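Local coordinates for protein glutamate--tRNA ligase (Methanothermobacter thermautotrophicus, PDB 3AII) that activates glutamate with ATP to a glutamyl-adenylate and then transfers it to tRNA, as a non-discriminating archaeal class I aminoacyl-tRNA synthetase, at residues Ser277-Asp282 with Tyr305-Leu310; Asp144-Asp149 with Ser345-Pro350. All blocks are in the same frame, centred on the assembly; numbering follows the deposited sequence.

Contact 1 of 2, residues Ser277-Asp282 with Tyr305-Leu310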
ATOM      1  N   SER A 277      -4.670  24.699   3.507  1.00 14.02           N
ATOM      2  CA  SER A 277      -5.721  24.069   2.713  1.00 13.05           C
ATOM      3  C   SER A 277      -6.450  22.982   3.497  1.00 16.37           C
ATOM      4  O   SER A 277      -7.661  22.840   3.354  1.00 16.76           O
ATOM      5  CB  SER A 277      -5.168  23.501   1.407  1.00 13.29           C
ATOM      6  OG  SER A 277      -4.188  22.502   1.678  1.00 18.46           O
ATOM      7  N   VAL A 278      -5.726  22.260   4.352  1.00 15.85           N
ATOM      8  CA  VAL A 278      -6.347  21.198   5.160  1.00 17.41           C
ATOM      9  C   VAL A 278      -7.371  21.802   6.135  1.00 16.50           C
ATOM     10  O   VAL A 278      -8.511  21.333   6.240  1.00 18.22           O
ATOM     11  CB  VAL A 278      -5.286  20.355   5.907  1.00 16.12           C
ATOM     12  CG1 VAL A 278      -5.923  19.507   7.003  1.00 20.29           C
ATOM     13  CG2 VAL A 278      -4.534  19.476   4.932  1.00 16.37           C
ATOM     14  N   ALA A 279      -6.971  22.848   6.847  1.00 15.24           N
ATOM     15  CA  ALA A 279      -7.871  23.494   7.800  1.00 15.94           C
ATOM     16  C   ALA A 279      -9.094  24.073   7.113  1.00 15.93           C
ATOM     17  O   ALA A 279     -10.219  23.888   7.571  1.00 18.79           O
ATOM     18  CB  ALA A 279      -7.138  24.593   8.570  1.00 17.89           C
ATOM     19  N   VAL A 280      -8.883  24.796   6.016  1.00 14.19           N
ATOM     20  CA  VAL A 280     -10.002  25.378   5.288  1.00 14.82           C
ATOM     21  C   VAL A 280     -10.973  24.282   4.802  1.00 16.26           C
ATOM     22  O   VAL A 280     -12.206  24.406   4.939  1.00 17.36           O
ATOM     23  CB  VAL A 280      -9.511  26.254   4.100  1.00 16.14           C
ATOM     24  CG1 VAL A 280     -10.685  26.644   3.200  1.00 18.11           C
ATOM     25  CG2 VAL A 280      -8.817  27.525   4.621  1.00 16.30           C
ATOM     26  N   ASP A 281     -10.422  23.213   4.241  1.00 15.02           N
ATOM     27  CA  ASP A 281     -11.261  22.149   3.690  1.00 11.75           C
ATOM     28  C   ASP A 281     -11.927  21.319   4.778  1.00 16.68           C
ATOM     29  O   ASP A 281     -13.096  20.959   4.643  1.00 16.93           O
ATOM     30  CB  ASP A 281     -10.464  21.275   2.739  1.00 12.29           C
ATOM     31  CG  ASP A 281     -10.176  21.986   1.428  1.00 13.95           C
ATOM     32  OD1 ASP A 281     -10.766  23.067   1.191  1.00 16.39           O
ATOM     33  OD2 ASP A 281      -9.350  21.462   0.658  1.00 16.21           O
ATOM     34  N   ASP A 282     -11.212  21.040   5.860  1.00 15.04           N
ATOM     35  CA  ASP A 282     -11.842  20.317   6.968  1.00 16.22           C
ATOM     36  C   ASP A 282     -13.044  21.114   7.470  1.00 21.43           C
ATOM     37  O   ASP A 282     -14.102  20.551   7.754  1.00 17.12           O
ATOM     38  CB  ASP A 282     -10.850  20.059   8.113  1.00 14.67           C
ATOM     39  CG  ASP A 282      -9.943  18.869   7.856  1.00 19.58           C
ATOM     40  OD1 ASP A 282     -10.211  18.081   6.922  1.00 17.15           O
ATOM     41  OD2 ASP A 282      -8.952  18.710   8.600  1.00 19.14           O
ATOM     42  N   TYR A 305      -4.446  27.952  15.008  1.00 24.18           N
ATOM     43  CA  TYR A 305      -4.416  29.409  14.849  1.00 23.40           C
ATOM     44  C   TYR A 305      -5.337  29.908  13.747  1.00 19.01           C
ATOM     45  O   TYR A 305      -5.931  30.977  13.852  1.00 24.62           O
ATOM     46  CB  TYR A 305      -2.990  29.899  14.582  1.00 21.60           C
ATOM     47  CG  TYR A 305      -2.108  29.834  15.801  1.00 21.75           C
ATOM     48  CD1 TYR A 305      -1.278  28.741  16.024  1.00 21.18           C
ATOM     49  CD2 TYR A 305      -2.105  30.862  16.730  1.00 24.58           C
ATOM     50  CE1 TYR A 305      -0.478  28.674  17.144  1.00 26.35           C
ATOM     51  CE2 TYR A 305      -1.306  30.801  17.850  1.00 17.94           C
ATOM     52  CZ  TYR A 305      -0.500  29.710  18.053  1.00 25.22           C
ATOM     53  OH  TYR A 305       0.295  29.652  19.170  1.00 25.66           O
ATOM     54  N   LEU A 306      -5.443  29.119  12.684  1.00 20.24           N
ATOM     55  CA  LEU A 306      -6.321  29.452  11.571  0.51 20.69           C
ATOM     56  C   LEU A 306      -7.770  29.408  12.001  1.00 15.87           C
ATOM     57  O   LEU A 306      -8.530  30.342  11.744  1.00 20.64           O
ATOM     58  CB  LEU A 306      -6.137  28.454  10.430  0.51 20.30           C
ATOM     59  CG  LEU A 306      -4.906  28.591   9.551  0.51 20.88           C
ATOM     60  CD1 LEU A 306      -4.895  27.443   8.558  0.51 12.92           C
ATOM     61  CD2 LEU A 306      -4.923  29.920   8.829  0.51 24.24           C
ATOM     62  N   TYR A 307      -8.149  28.310  12.659  1.00 18.58           N
ATOM     63  CA  TYR A 307      -9.512  28.138  13.153  1.00 18.07           C
ATOM     64  C   TYR A 307      -9.837  29.294  14.093  1.00 19.53           C
ATOM     65  O   TYR A 307     -10.883  29.912  13.997  1.00 22.35           O
ATOM     66  CB  TYR A 307      -9.670  26.810  13.898  1.00 19.54           C
ATOM     67  CG  TYR A 307      -9.763  25.575  13.019  1.00 18.52           C
ATOM     68  CD1 TYR A 307     -10.975  25.204  12.444  1.00 19.92           C
ATOM     69  CD2 TYR A 307      -8.646  24.789  12.779  1.00 17.69           C
ATOM     70  CE1 TYR A 307     -11.072  24.063  11.653  1.00 19.21           C
ATOM     71  CE2 TYR A 307      -8.729  23.637  11.972  1.00 21.02           C
ATOM     72  CZ  TYR A 307      -9.948  23.295  11.417  1.00 19.66           C
ATOM     73  OH  TYR A 307     -10.050  22.168  10.635  1.00 22.38           O
ATOM     74  N   ARG A 308      -8.905  29.579  14.992  1.00 20.54           N
ATOM     75  CA  ARG A 308      -9.018  30.705  15.918  0.55 22.54           C
ATOM     76  C   ARG A 308      -9.326  32.022  15.212  1.00 25.34           C
ATOM     77  O   ARG A 308     -10.317  32.716  15.515  1.00 22.76           O
ATOM     78  CB  ARG A 308      -7.704  30.867  16.684  0.55 24.60           C
ATOM     79  CG  ARG A 308      -7.513  29.933  17.856  0.55 37.14           C
ATOM     80  CD  ARG A 308      -6.278  30.353  18.634  0.55 36.86           C
ATOM     81  NE  ARG A 308      -6.124  31.807  18.646  0.55 27.80           N
ATOM     82  CZ  ARG A 308      -5.108  32.442  19.219  0.55 37.22           C
ATOM     83  NH1 ARG A 308      -5.040  33.766  19.180  0.55 48.85           N
ATOM     84  NH2 ARG A 308      -4.163  31.751  19.835  0.55 23.59           N
ATOM     85  N   HIS A 309      -8.459  32.383  14.273  1.00 21.82           N
ATOM     86  CA  HIS A 309      -8.570  33.651  13.575  1.00 20.80           C
ATOM     87  C   HIS A 309      -9.840  33.783  12.765  1.00 29.21           C
ATOM     88  O   HIS A 309     -10.385  34.875  12.649  1.00 24.92           O
ATOM     89  CB  HIS A 309      -7.366  33.876  12.657  1.00 22.63           C
ATOM     90  CG  HIS A 309      -6.121  34.266  13.381  1.00 28.11           C
ATOM     91  ND1 HIS A 309      -6.115  35.214  14.383  1.00 40.07           N
ATOM     92  CD2 HIS A 309      -4.838  33.865  13.233  1.00 22.45           C
ATOM     93  CE1 HIS A 309      -4.882  35.370  14.830  1.00 49.27           C
ATOM     94  NE2 HIS A 309      -4.088  34.566  14.146  1.00 28.51           N
ATOM     95  N   LEU A 310     -10.307  32.671  12.207  1.00 18.83           N
ATOM     96  CA  LEU A 310     -11.503  32.690  11.369  1.00 21.24           C
ATOM     97  C   LEU A 310     -12.799  32.507  12.174  1.00 21.63           C
ATOM     98  O   LEU A 310     -13.905  32.603  11.627  1.00 27.64           O
ATOM     99  CB  LEU A 310     -11.374  31.641  10.262  1.00 21.32           C
ATOM    100  CG  LEU A 310     -10.327  31.994   9.192  1.00 24.79           C
ATOM    101  CD1 LEU A 310      -9.951  30.768   8.344  1.00 21.35           C
ATOM    102  CD2 LEU A 310     -10.805  33.142   8.310  1.00 29.88           C
TER
HETATM  103  O   HOH W   1      -8.014  20.424  10.449  1.00 24.54           O
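Tyr307 reaches from segment 305-310 of helix 299-310 across Ala279, its ring set obliquely to the methyl, with CE2 3.9 Å from Ala279 CB. Leu306 meets the same methyl with one branch, its CD1 lying 3.6 Å from Ala279 CB. Alanine suits this place because its single carbon fits between an aromatic ring and a leucine branch where the axes of 277-282 and 305-310 approach to 10.1 Å. Farther along the phenol, Tyr307 OH sits 3.4 Å from Asp282 CB. With CG anti to its own carbonyl carbon (chi1 -76°), Tyr307 is sent out along the gap to the neighbouring helix. Both helices belong to the Rossmann-type catalytic domain of class I synthetases: 274-284 and 299-310 follow one another there, with strand 289-291 between them, and the axes of the two segments cross at -52°. The Asp282 carboxylate and the tyrosine ring are nearly coplanar, their planes 22° apart, yet the two polar groups are joined through a water. That water lies in the ring plane at its edge, 2.7 Å from Tyr307 OH, and donates to Asp282 OD2. Asp282 also forms salt bridges, OD1 to Arg134 on strand 130-135 and OD2 to Arg100 on strand 98-101, which probably balance the charge of this buried acid. On the other helix, Leu306 also packs against Leu182 of helix 172-184 and against Trp251.

Contact 2 of 2, residues Asp144-Asp149 with Ser345-Pro350; sequences DPEAYD and SGWDDP
Trp347 gives its indole N-H to Glu146, NE1 lying 2.7 Å from Glu146 OE2 in a nearly straight bond (167°). This joins the type I turn leading into helix 147-158 to the loop between helices 333-341 and 355-360 of the synthetase's catalytic domain. The oxygen sits at the indole edge, close to the ring plane, whereas the indole approaches from above the carboxylate plane; the two planes stand 76° apart. Glutamate suits the place because its chain, extended beyond CG, carries the acid out to the tryptophan from the exposed side of the turn. Beside it Asp144 OD1 comes obliquely to the ring, 3.6 Å from Trp347 CZ2. The same oxygen lies 2.6 Å from Glu146 OE2, so one of the two acids probably holds a proton. The other oxygen of Asp144, OD2, caps the turn by a weak bond from Glu146 N: with CG anti to the backbone N (chi1 -177°), the carboxylate turns back toward the Glu146 N-H. Asp144 is further placed by backbone bonding to Pro105 of the predicted HIGH region. The indole also rests on Ala335, Arg336 and Ile339 of helix 333-341 and on Pro108, so a leucine here would probably leave Glu146 OE2 without its N-H donor and open a gap beside that helix. Trp347 is the second residue of a type I turn that begins at Gly346, whose backbone angles suit glycine. Asp349 N closes that turn on Gly346 O at 3.1 Å, and Asp349 OD2 accepts from Ser345 N with its anti lone pair, 2.9 Å away.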
ATOM      1  N   ASP A 144       1.390  12.967  -9.838  1.00 23.33           N
ATOM      2  CA  ASP A 144       1.412  11.926 -10.853  1.00 23.33           C
ATOM      3  C   ASP A 144       0.018  11.835 -11.457  1.00 26.85           C
ATOM      4  O   ASP A 144      -0.936  11.438 -10.789  1.00 23.33           O
ATOM      5  CB  ASP A 144       1.825  10.592 -10.234  1.00 24.49           C
ATOM      6  CG  ASP A 144       1.943   9.490 -11.258  1.00 35.87           C
ATOM      7  OD1 ASP A 144       2.297   8.361 -10.870  1.00 32.29           O
ATOM      8  OD2 ASP A 144       1.680   9.751 -12.447  1.00 34.76           O
ATOM      9  N   PRO A 145      -0.114  12.236 -12.723  1.00 26.03           N
ATOM     10  CA  PRO A 145      -1.415  12.324 -13.393  1.00 24.64           C
ATOM     11  C   PRO A 145      -2.208  11.021 -13.300  1.00 27.34           C
ATOM     12  O   PRO A 145      -3.432  11.056 -13.216  1.00 24.24           O
ATOM     13  CB  PRO A 145      -1.034  12.592 -14.852  1.00 33.20           C
ATOM     14  CG  PRO A 145       0.305  13.194 -14.792  1.00 28.90           C
ATOM     15  CD  PRO A 145       0.999  12.576 -13.626  1.00 31.96           C
ATOM     16  N   GLU A 146      -1.519   9.885 -13.310  1.00 28.44           N
ATOM     17  CA  GLU A 146      -2.203   8.597 -13.287  1.00 34.52           C
ATOM     18  C   GLU A 146      -2.864   8.307 -11.932  1.00 33.01           C
ATOM     19  O   GLU A 146      -3.812   7.523 -11.846  1.00 23.40           O
ATOM     20  CB  GLU A 146      -1.232   7.473 -13.680  1.00 32.93           C
ATOM     21  CG  GLU A 146      -0.050   7.328 -12.728  1.00 46.62           C
ATOM     22  CD  GLU A 146       1.115   6.559 -13.327  1.00 45.29           C
ATOM     23  OE1 GLU A 146       0.965   6.018 -14.445  1.00 53.35           O
ATOM     24  OE2 GLU A 146       2.185   6.504 -12.678  1.00 34.62           O
ATOM     25  N   ALA A 147      -2.374   8.954 -10.878  1.00 26.06           N
ATOM     26  CA  ALA A 147      -2.865   8.684  -9.531  1.00 24.20           C
ATOM     27  C   ALA A 147      -4.320   9.071  -9.299  1.00 20.12           C
ATOM     28  O   ALA A 147      -4.981   8.510  -8.425  1.00 22.22           O
ATOM     29  CB  ALA A 147      -1.965   9.353  -8.489  1.00 23.40           C
ATOM     30  N   TYR A 148      -4.828  10.051 -10.041  1.00 18.14           N
ATOM     31  CA  TYR A 148      -6.208  10.467  -9.832  1.00 19.78           C
ATOM     32  C   TYR A 148      -7.168   9.301 -10.027  1.00 22.08           C
ATOM     33  O   TYR A 148      -8.161   9.177  -9.311  1.00 22.53           O
ATOM     34  CB  TYR A 148      -6.599  11.612 -10.767  1.00 20.01           C
ATOM     35  CG  TYR A 148      -5.880  12.908 -10.458  1.00 20.47           C
ATOM     36  CD1 TYR A 148      -6.292  13.719  -9.410  1.00 19.11           C
ATOM     37  CD2 TYR A 148      -4.785  13.305 -11.207  1.00 21.94           C
ATOM     38  CE1 TYR A 148      -5.635  14.907  -9.127  1.00 19.11           C
ATOM     39  CE2 TYR A 148      -4.123  14.478 -10.936  1.00 24.50           C
ATOM     40  CZ  TYR A 148      -4.546  15.275  -9.897  1.00 20.95           C
ATOM     41  OH  TYR A 148      -3.873  16.447  -9.640  1.00 19.01           O
ATOM     42  N   ASP A 149      -6.880   8.465 -11.012  1.00 19.42           N
ATOM     43  CA  ASP A 149      -7.717   7.288 -11.241  1.00 21.26           C
ATOM     44  C   ASP A 149      -7.285   6.087 -10.405  1.00 21.10           C
ATOM     45  O   ASP A 149      -8.120   5.264 -10.022  1.00 20.16           O
ATOM     46  CB  ASP A 149      -7.733   6.917 -12.721  1.00 22.81           C
ATOM     47  CG  ASP A 149      -8.510   7.916 -13.565  1.00 39.78           C
ATOM     48  OD1 ASP A 149      -9.456   8.548 -13.040  1.00 35.83           O
ATOM     49  OD2 ASP A 149      -8.169   8.068 -14.756  1.00 42.44           O
ATOM     50  N   SER A 345       9.189  -2.727 -13.005  1.00 36.49           N
ATOM     51  CA  SER A 345       8.408  -2.987 -14.210  1.00 39.07           C
ATOM     52  C   SER A 345       7.166  -2.114 -14.258  1.00 41.25           C
ATOM     53  O   SER A 345       6.556  -1.932 -15.316  1.00 44.16           O
ATOM     54  CB  SER A 345       8.007  -4.461 -14.270  1.00 46.25           C
ATOM     55  OG  SER A 345       7.393  -4.867 -13.058  1.00 46.54           O
ATOM     56  N   GLY A 346       6.796  -1.574 -13.102  1.00 37.66           N
ATOM     57  CA  GLY A 346       5.572  -0.809 -12.972  1.00 32.56           C
ATOM     58  C   GLY A 346       5.186  -0.686 -11.513  1.00 28.69           C
ATOM     59  O   GLY A 346       5.935  -1.094 -10.624  1.00 26.45           O
ATOM     60  N   TRP A 347       4.012  -0.119 -11.263  1.00 23.03           N
ATOM     61  CA  TRP A 347       3.563   0.085  -9.898  1.00 24.42           C
ATOM     62  C   TRP A 347       3.264  -1.246  -9.212  1.00 21.88           C
ATOM     63  O   TRP A 347       3.175  -1.313  -7.980  1.00 21.97           O
ATOM     64  CB  TRP A 347       2.337   0.988  -9.883  1.00 26.25           C
ATOM     65  CG  TRP A 347       2.671   2.439 -10.118  1.00 23.44           C
ATOM     66  CD1 TRP A 347       2.350   3.187 -11.211  1.00 26.33           C
ATOM     67  CD2 TRP A 347       3.404   3.298  -9.237  1.00 24.98           C
ATOM     68  NE1 TRP A 347       2.828   4.475 -11.057  1.00 25.52           N
ATOM     69  CE2 TRP A 347       3.478   4.565  -9.854  1.00 30.51           C
ATOM     70  CE3 TRP A 347       3.994   3.122  -7.982  1.00 23.64           C
ATOM     71  CZ2 TRP A 347       4.124   5.650  -9.257  1.00 31.82           C
ATOM     72  CZ3 TRP A 347       4.636   4.200  -7.390  1.00 31.65           C
ATOM     73  CH2 TRP A 347       4.694   5.448  -8.030  1.00 30.04           C
ATOM     74  N   ASP A 348       3.106  -2.298 -10.010  1.00 21.21           N
ATOM     75  CA  ASP A 348       2.847  -3.629  -9.456  1.00 22.21           C
ATOM     76  C   ASP A 348       4.085  -4.543  -9.461  1.00 26.29           C
ATOM     77  O   ASP A 348       3.976  -5.776  -9.429  1.00 22.19           O
ATOM     78  CB  ASP A 348       1.656  -4.289 -10.156  1.00 24.25           C
ATOM     79  CG  ASP A 348       1.871  -4.457 -11.641  1.00 28.93           C
ATOM     80  OD1 ASP A 348       2.902  -3.982 -12.152  1.00 32.66           O
ATOM     81  OD2 ASP A 348       1.003  -5.064 -12.299  1.00 31.68           O
ATOM     82  N   ASP A 349       5.267  -3.936  -9.489  1.00 23.29           N
ATOM     83  CA  ASP A 349       6.515  -4.689  -9.359  1.00 27.13           C
ATOM     84  C   ASP A 349       6.578  -5.230  -7.935  1.00 18.51           C
ATOM     85  O   ASP A 349       6.317  -4.494  -6.992  1.00 24.79           O
ATOM     86  CB  ASP A 349       7.707  -3.763  -9.643  1.00 25.34           C
ATOM     87  CG  ASP A 349       9.046  -4.503  -9.665  1.00 25.66           C
ATOM     88  OD1 ASP A 349       9.456  -5.050  -8.615  1.00 28.83           O
ATOM     89  OD2 ASP A 349       9.698  -4.521 -10.732  1.00 31.68           O
ATOM     90  N   PRO A 350       6.900  -6.534  -7.768  1.00 21.50           N
ATOM     91  CA  PRO A 350       6.784  -7.160  -6.443  1.00 24.26           C
ATOM     92  C   PRO A 350       7.738  -6.579  -5.404  1.00 22.93           C
ATOM     93  O   PRO A 350       7.544  -6.772  -4.208  1.00 28.78           O
ATOM     94  CB  PRO A 350       7.094  -8.637  -6.720  1.00 24.58           C
ATOM     95  CG  PRO A 350       7.864  -8.632  -7.987  1.00 24.80           C
ATOM     96  CD  PRO A 350       7.320  -7.498  -8.796  1.00 26.18           C
TER

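Overall arrangement
Followed from the N terminus, the chain passes strands 98-101 and 130-135 before reaching 144-149, the first half of contact 2. It then runs through helix 172-184, the zinc site and the four-stranded antiparallel sheet, and enters helix 274-284. Contact 1 closes here over 22 residues, with helix 299-310. Contact 2 closes only at 345-350, after 195 residues, so the short loop lies wholly within the long one and the two do not cross. Their centres are 32 Å apart, with nearest atoms about 12 Å apart. Contact 1 joins two successive helices, with strand 289-291 between them in sequence; contact 2 joins the turn before helix 147-158 to the loop between helices 333-341 and 355-360.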